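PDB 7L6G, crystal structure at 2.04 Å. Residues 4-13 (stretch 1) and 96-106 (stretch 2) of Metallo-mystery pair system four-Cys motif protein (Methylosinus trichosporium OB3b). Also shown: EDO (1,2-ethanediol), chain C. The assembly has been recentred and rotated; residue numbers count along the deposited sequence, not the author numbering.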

ATOM      1  N   LYS E   4     -27.615  -5.141  28.858  1.00 83.81           N
ATOM      2  CA  LYS E   4     -26.467  -4.475  29.460  1.00 86.82           C
ATOM      3  C   LYS E   4     -25.814  -3.509  28.477  1.00 88.00           C
ATOM      4  O   LYS E   4     -25.703  -2.313  28.748  1.00 86.64           O
ATOM      5  N   THR E   5     -25.390  -4.035  27.333  1.00 82.79           N
ATOM      6  CA  THR E   5     -24.661  -3.267  26.336  1.00 75.07           C
ATOM      7  C   THR E   5     -25.566  -2.886  25.168  1.00 74.04           C
ATOM      8  O   THR E   5     -26.671  -3.407  25.000  1.00 82.19           O
ATOM      9  N   GLN E   6     -25.075  -1.950  24.356  1.00 65.20           N
ATOM     10  CA  GLN E   6     -25.705  -1.574  23.101  1.00 57.32           C
ATOM     11  C   GLN E   6     -24.603  -1.263  22.096  1.00 59.44           C
ATOM     12  O   GLN E   6     -23.567  -0.691  22.468  1.00 53.42           O
ATOM     13  N   PRO E   7     -24.786  -1.642  20.832  1.00 63.48           N
ATOM     14  CA  PRO E   7     -23.720  -1.449  19.841  1.00 54.05           C
ATOM     15  C   PRO E   7     -23.426   0.024  19.593  1.00 47.80           C
ATOM     16  O   PRO E   7     -24.323   0.869  19.608  1.00 41.06           O
ATOM     17  N   VAL E   8     -22.148   0.322  19.366  1.00 50.05           N
ATOM     18  CA  VAL E   8     -21.683   1.662  19.027  1.00 43.59           C
ATOM     19  C   VAL E   8     -20.932   1.589  17.705  1.00 41.56           C
ATOM     20  O   VAL E   8     -20.213   0.618  17.442  1.00 39.89           O
ATOM     21  N   ALA E   9     -21.093   2.622  16.879  1.00 36.35           N
ATOM     22  CA  ALA E   9     -20.395   2.696  15.598  1.00 42.12           C
ATOM     23  C   ALA E   9     -20.091   4.159  15.311  1.00 40.73           C
ATOM     24  O   ALA E   9     -21.006   4.936  15.019  1.00 36.84           O
ATOM     25  N   VAL E  10     -18.818   4.533  15.394  1.00 35.67           N
ATOM     26  CA  VAL E  10     -18.378   5.907  15.179  1.00 41.92           C
ATOM     27  C   VAL E  10     -17.719   5.974  13.809  1.00 38.48           C
ATOM     28  O   VAL E  10     -16.634   5.416  13.600  1.00 38.32           O
ATOM     29  N   ARG E  11     -18.366   6.666  12.876  1.00 28.93           N
ATOM     30  CA  ARG E  11     -17.864   6.788  11.515  1.00 35.44           C
ATOM     31  C   ARG E  11     -16.894   7.955  11.405  1.00 36.38           C
ATOM     32  O   ARG E  11     -17.122   9.028  11.970  1.00 36.84           O
ATOM     33  N   PHE E  12     -15.805   7.732  10.675  1.00 29.26           N
ATOM     34  CA  PHE E  12     -14.838   8.768  10.355  1.00 36.57           C
ATOM     35  C   PHE E  12     -14.854   9.032   8.855  1.00 36.98           C
ATOM     36  O   PHE E  12     -15.171   8.147   8.056  1.00 45.43           O
ATOM     37  N   ALA E  13     -14.509  10.260   8.477  1.00 34.12           N
ATOM     38  CA  ALA E  13     -14.479  10.645   7.076  1.00 38.32           C
ATOM     39  C   ALA E  13     -13.306  11.577   6.826  1.00 42.29           C
ATOM     40  O   ALA E  13     -12.998  12.441   7.651  1.00 36.95           O
ATOM     41  N   ASN E  96     -10.901   0.999   6.251  1.00 35.89           N
ATOM     42  CA  ASN E  96     -11.482   0.960   7.594  1.00 40.85           C
ATOM     43  C   ASN E  96     -11.718   2.383   8.082  1.00 33.37           C
ATOM     44  O   ASN E  96     -10.761   3.085   8.427  1.00 32.45           O
ATOM     45  N   THR E  97     -12.987   2.797   8.137  1.00 34.63           N
ATOM     46  CA  THR E  97     -13.345   4.161   8.512  1.00 38.06           C
ATOM     47  C   THR E  97     -14.313   4.232   9.687  1.00 39.28           C
ATOM     48  O   THR E  97     -14.782   5.328  10.018  1.00 42.10           O
ATOM     49  N   THR E  98     -14.633   3.109  10.326  1.00 36.58           N
ATOM     50  CA  THR E  98     -15.629   3.089  11.391  1.00 43.85           C
ATOM     51  C   THR E  98     -15.087   2.328  12.589  1.00 41.51           C
ATOM     52  O   THR E  98     -14.675   1.170  12.461  1.00 39.60           O
ATOM     53  N   VAL E  99     -15.090   2.977  13.747  1.00 41.98           N
ATOM     54  CA  VAL E  99     -14.786   2.321  15.013  1.00 33.86           C
ATOM     55  C   VAL E  99     -16.070   1.700  15.544  1.00 35.74           C
ATOM     56  O   VAL E  99     -17.099   2.376  15.652  1.00 40.08           O
ATOM     57  N   VAL E 100     -16.014   0.410  15.864  1.00 40.05           N
ATOM     58  CA  VAL E 100     -17.193  -0.340  16.279  1.00 45.04           C
ATOM     59  C   VAL E 100     -16.961  -0.905  17.673  1.00 47.67           C
ATOM     60  O   VAL E 100     -15.834  -1.237  18.055  1.00 38.66           O
ATOM     61  N   GLY E 101     -18.042  -1.012  18.434  1.00 43.62           N
ATOM     62  CA  GLY E 101     -17.942  -1.555  19.770  1.00 38.73           C
ATOM     63  C   GLY E 101     -19.275  -1.519  20.479  1.00 52.17           C
ATOM     64  O   GLY E 101     -20.329  -1.406  19.850  1.00 51.90           O
ATOM     65  N   ALA E 102     -19.214  -1.615  21.805  1.00 46.31           N
ATOM     66  CA  ALA E 102     -20.407  -1.623  22.636  1.00 51.36           C
ATOM     67  C   ALA E 102     -20.187  -0.746  23.858  1.00 54.64           C
ATOM     68  O   ALA E 102     -19.068  -0.624  24.365  1.00 47.75           O
ATOM     69  N   ALA E 103     -21.267  -0.136  24.320  1.00 58.93           N
ATOM     70  CA  ALA E 103     -21.301   0.661  25.533  1.00 57.27           C
ATOM     71  C   ALA E 103     -22.491   0.222  26.367  1.00 59.92           C
ATOM     72  O   ALA E 103     -23.447  -0.355  25.839  1.00 63.80           O
ATOM     73  N   PRO E 104     -22.449   0.447  27.680  1.00 57.87           N
ATOM     74  CA  PRO E 104     -23.639   0.216  28.506  1.00 55.14           C
ATOM     75  C   PRO E 104     -24.856   0.932  27.938  1.00 54.17           C
ATOM     76  O   PRO E 104     -24.748   1.996  27.324  1.00 52.20           O
ATOM     77  N   GLN E 105     -26.023   0.328  28.144  1.00 56.72           N
ATOM     78  CA  GLN E 105     -27.256   0.879  27.601  1.00 52.94           C
ATOM     79  C   GLN E 105     -27.601   2.200  28.279  1.00 52.17           C
ATOM     80  O   GLN E 105     -27.375   2.381  29.479  1.00 58.12           O
ATOM     81  N   GLY E 106     -28.147   3.119  27.504  1.00 54.34           N
ATOM     82  CA  GLY E 106     -28.502   4.429  28.010  1.00 53.36           C
ATOM     83  C   GLY E 106     -28.389   5.467  26.912  1.00 61.69           C
ATOM     84  O   GLY E 106     -27.966   5.184  25.795  1.00 67.49           O
TER

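What forms the apolar centre of this contact? The strands run antiparallel and side by side, so their side chains meet above and below the sheet rather than pointing straight at the opposite strand. On the face carrying Val8, Val10, Val99 and Ala103, Val8 (chi1 t) rests its CG2 3.7 Å from Ala103 CB. Gly101, paired with Val8, contributes no side chain here. Val10 and Val99, both t, are paired, with Val10 CB 4.5 Å from Val99 CB. Phe12 (chi1 m) extends this patch: its CE1 lies 3.5 Å from Val99 CG2, while Thr97 O sits at the ring edge.

What occupies the other face? Smaller contacts do, made by Pro7, Ala9, Arg11, Thr98, Val100 and Ala102. Ala9 CB reaches Thr98 CG2 at 4.1 Å, and Thr5 CB, although directed away overall, approaches Ala102 CB at 4.0 Å. Arg11 (chi1 m) passes its CG 3.7 Å from Thr98 OG1; its end then leads away to partners elsewhere in the structure.

How is the threonine end solvated? Thr97 (p) and Thr98 (m) share water 1, which lies 2.6 Å from Thr97 OG1 and 3.1 Å from Thr98 OG1. The same water donates to Phe12 O at 3.2 Å, linking the two stretches. Thr98 OG1 also hydrogen-bonds O1 of the 1,2-ethanediol at 2.6 Å, and the diol's C1 lies 3.6 Å from Arg11 CD.

What closes the opposite, polar edge? Two glutamines reach across to backbone. Gln6 (chi1 p, chi2 t) brings its amide end near the other stretch, where OE1 accepts a hydrogen bond from Gly106 N at 3.2 Å. Gln105 (chi1 m, chi2 t) answers with a weak hydrogen bond from NE2 to Thr5 O at 3.3 Å; its CG is 3.2 Å from that same Thr5 O.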

ATOM      1  CB  LYS E   4     -25.441  -5.505  29.944  1.00 86.79           C
ATOM      2  CG  LYS E   4     -24.469  -4.976  30.990  1.00 82.30           C
ATOM      3  CD  LYS E   4     -23.182  -5.788  31.017  1.00 80.81           C
ATOM      4  CE  LYS E   4     -23.461  -7.283  30.984  1.00 81.19           C
ATOM      5  NZ  LYS E   4     -24.155  -7.751  32.215  1.00 77.37           N
ATOM      6  CB  THR E   5     -23.456  -4.061  25.822  1.00 69.03           C
ATOM      7  OG1 THR E   5     -23.845  -5.419  25.577  1.00 73.31           O
ATOM      8  CG2 THR E   5     -22.331  -4.042  26.842  1.00 63.27           C
ATOM      9  CB  GLN E   6     -26.647  -0.368  23.247  1.00 51.34           C
ATOM     10  CG  GLN E   6     -25.992   0.915  23.737  1.00 62.44           C
ATOM     11  CD  GLN E   6     -26.993   2.042  23.923  1.00 73.94           C
ATOM     12  OE1 GLN E   6     -28.038   1.863  24.548  1.00 75.18           O
ATOM     13  NE2 GLN E   6     -26.679   3.210  23.373  1.00 72.42           N
ATOM     14  CB  PRO E   7     -24.275  -2.132  18.585  1.00 57.44           C
ATOM     15  CG  PRO E   7     -25.756  -2.213  18.807  1.00 57.52           C
ATOM     16  CD  PRO E   7     -25.930  -2.386  20.280  1.00 58.58           C
ATOM     17  CB  VAL E   8     -20.778   2.260  20.124  1.00 37.50           C
ATOM     18  CG1 VAL E   8     -20.730   3.775  20.002  1.00 42.73           C
ATOM     19  CG2 VAL E   8     -21.257   1.845  21.506  1.00 48.28           C
ATOM     20  CB  ALA E   9     -21.226   2.075  14.478  1.00 39.30           C
ATOM     21  CB  VAL E  10     -17.421   6.382  16.278  1.00 41.49           C
ATOM     22  CG1 VAL E  10     -17.107   7.862  16.099  1.00 28.50           C
ATOM     23  CG2 VAL E  10     -18.020   6.118  17.651  1.00 43.33           C
ATOM     24  CB  ARG E  11     -19.018   6.977  10.532  1.00 34.99           C
ATOM     25  CG  ARG E  11     -19.893   5.750  10.361  1.00 45.91           C
ATOM     26  CD  ARG E  11     -21.164   6.083   9.599  1.00 42.05           C
ATOM     27  NE  ARG E  11     -22.150   6.748  10.445  1.00 43.46           N
ATOM     28  CZ  ARG E  11     -23.231   7.367   9.983  1.00 53.94           C
ATOM     29  NH1 ARG E  11     -23.466   7.407   8.678  1.00 47.64           N
ATOM     30  NH2 ARG E  11     -24.076   7.945  10.825  1.00 46.46           N
ATOM     31  CB  PHE E  12     -13.426   8.371  10.796  1.00 34.09           C
ATOM     32  CG  PHE E  12     -13.194   8.493  12.276  1.00 32.97           C
ATOM     33  CD1 PHE E  12     -13.721   7.559  13.152  1.00 32.04           C
ATOM     34  CD2 PHE E  12     -12.441   9.536  12.788  1.00 32.23           C
ATOM     35  CE1 PHE E  12     -13.506   7.667  14.513  1.00 39.58           C
ATOM     36  CE2 PHE E  12     -12.222   9.649  14.149  1.00 37.64           C
ATOM     37  CZ  PHE E  12     -12.755   8.712  15.012  1.00 39.27           C
ATOM     38  CB  ALA E  13     -15.786  11.325   6.650  1.00 40.96           C
ATOM     39  CB  ASN E  96     -10.568   0.200   8.548  1.00 38.01           C
ATOM     40  CG  ASN E  96     -11.275  -0.220   9.816  1.00 45.30           C
ATOM     41  OD1 ASN E  96     -12.094  -1.139   9.808  1.00 45.93           O
ATOM     42  ND2 ASN E  96     -10.964   0.453  10.918  1.00 38.52           N
ATOM     43  CB  THR E  97     -13.955   4.903   7.317  1.00 37.64           C
ATOM     44  OG1 THR E  97     -15.141   4.224   6.886  1.00 33.86           O
ATOM     45  CG2 THR E  97     -12.969   4.974   6.169  1.00 28.85           C
ATOM     46  CB  THR E  98     -16.939   2.458  10.912  1.00 42.33           C
ATOM     47  OG1 THR E  98     -17.367   3.101   9.706  1.00 53.87           O
ATOM     48  CG2 THR E  98     -18.021   2.612  11.974  1.00 44.59           C
ATOM     49  CB  VAL E  99     -14.192   3.317  16.021  1.00 31.97           C
ATOM     50  CG1 VAL E  99     -13.509   2.580  17.157  1.00 35.47           C
ATOM     51  CG2 VAL E  99     -13.214   4.245  15.324  1.00 34.02           C
ATOM     52  CB  VAL E 100     -17.534  -1.467  15.279  1.00 40.71           C
ATOM     53  CG1 VAL E 100     -17.860  -0.883  13.913  1.00 45.14           C
ATOM     54  CG2 VAL E 100     -16.385  -2.461  15.178  1.00 41.20           C
ATOM     55  CB  ALA E 102     -20.782  -3.045  23.076  1.00 54.14           C
ATOM     56  CB  ALA E 103     -21.409   2.161  25.218  1.00 50.54           C
ATOM     57  CB  PRO E 104     -23.235   0.783  29.870  1.00 48.19           C
ATOM     58  CG  PRO E 104     -21.758   0.574  29.921  1.00 52.75           C
ATOM     59  CD  PRO E 104     -21.248   0.686  28.499  1.00 58.70           C
ATOM     60  CB  GLN E 105     -28.402  -0.116  27.770  1.00 61.55           C
ATOM     61  CG  GLN E 105     -28.294  -1.334  26.868  1.00 70.96           C
ATOM     62  CD  GLN E 105     -29.545  -2.190  26.887  1.00 77.37           C
ATOM     63  OE1 GLN E 105     -30.252  -2.256  27.893  1.00 83.32           O
ATOM     64  NE2 GLN E 105     -29.826  -2.852  25.769  1.00 69.13           N
TER
HETATM   65  C1  EDO C 409     -20.922   2.611   8.710  1.00 86.42           C
HETATM   66  O1  EDO C 409     -19.619   2.106   9.017  1.00 87.04           O
HETATM   67  C2  EDO C 409     -21.053   2.832   7.207  1.00 84.57           C
HETATM   68  O2  EDO C 409     -20.105   3.816   6.778  1.00 81.29           O
HETATM   69  O   HOH W   1     -17.129   5.570   7.894  1.00 49.18           O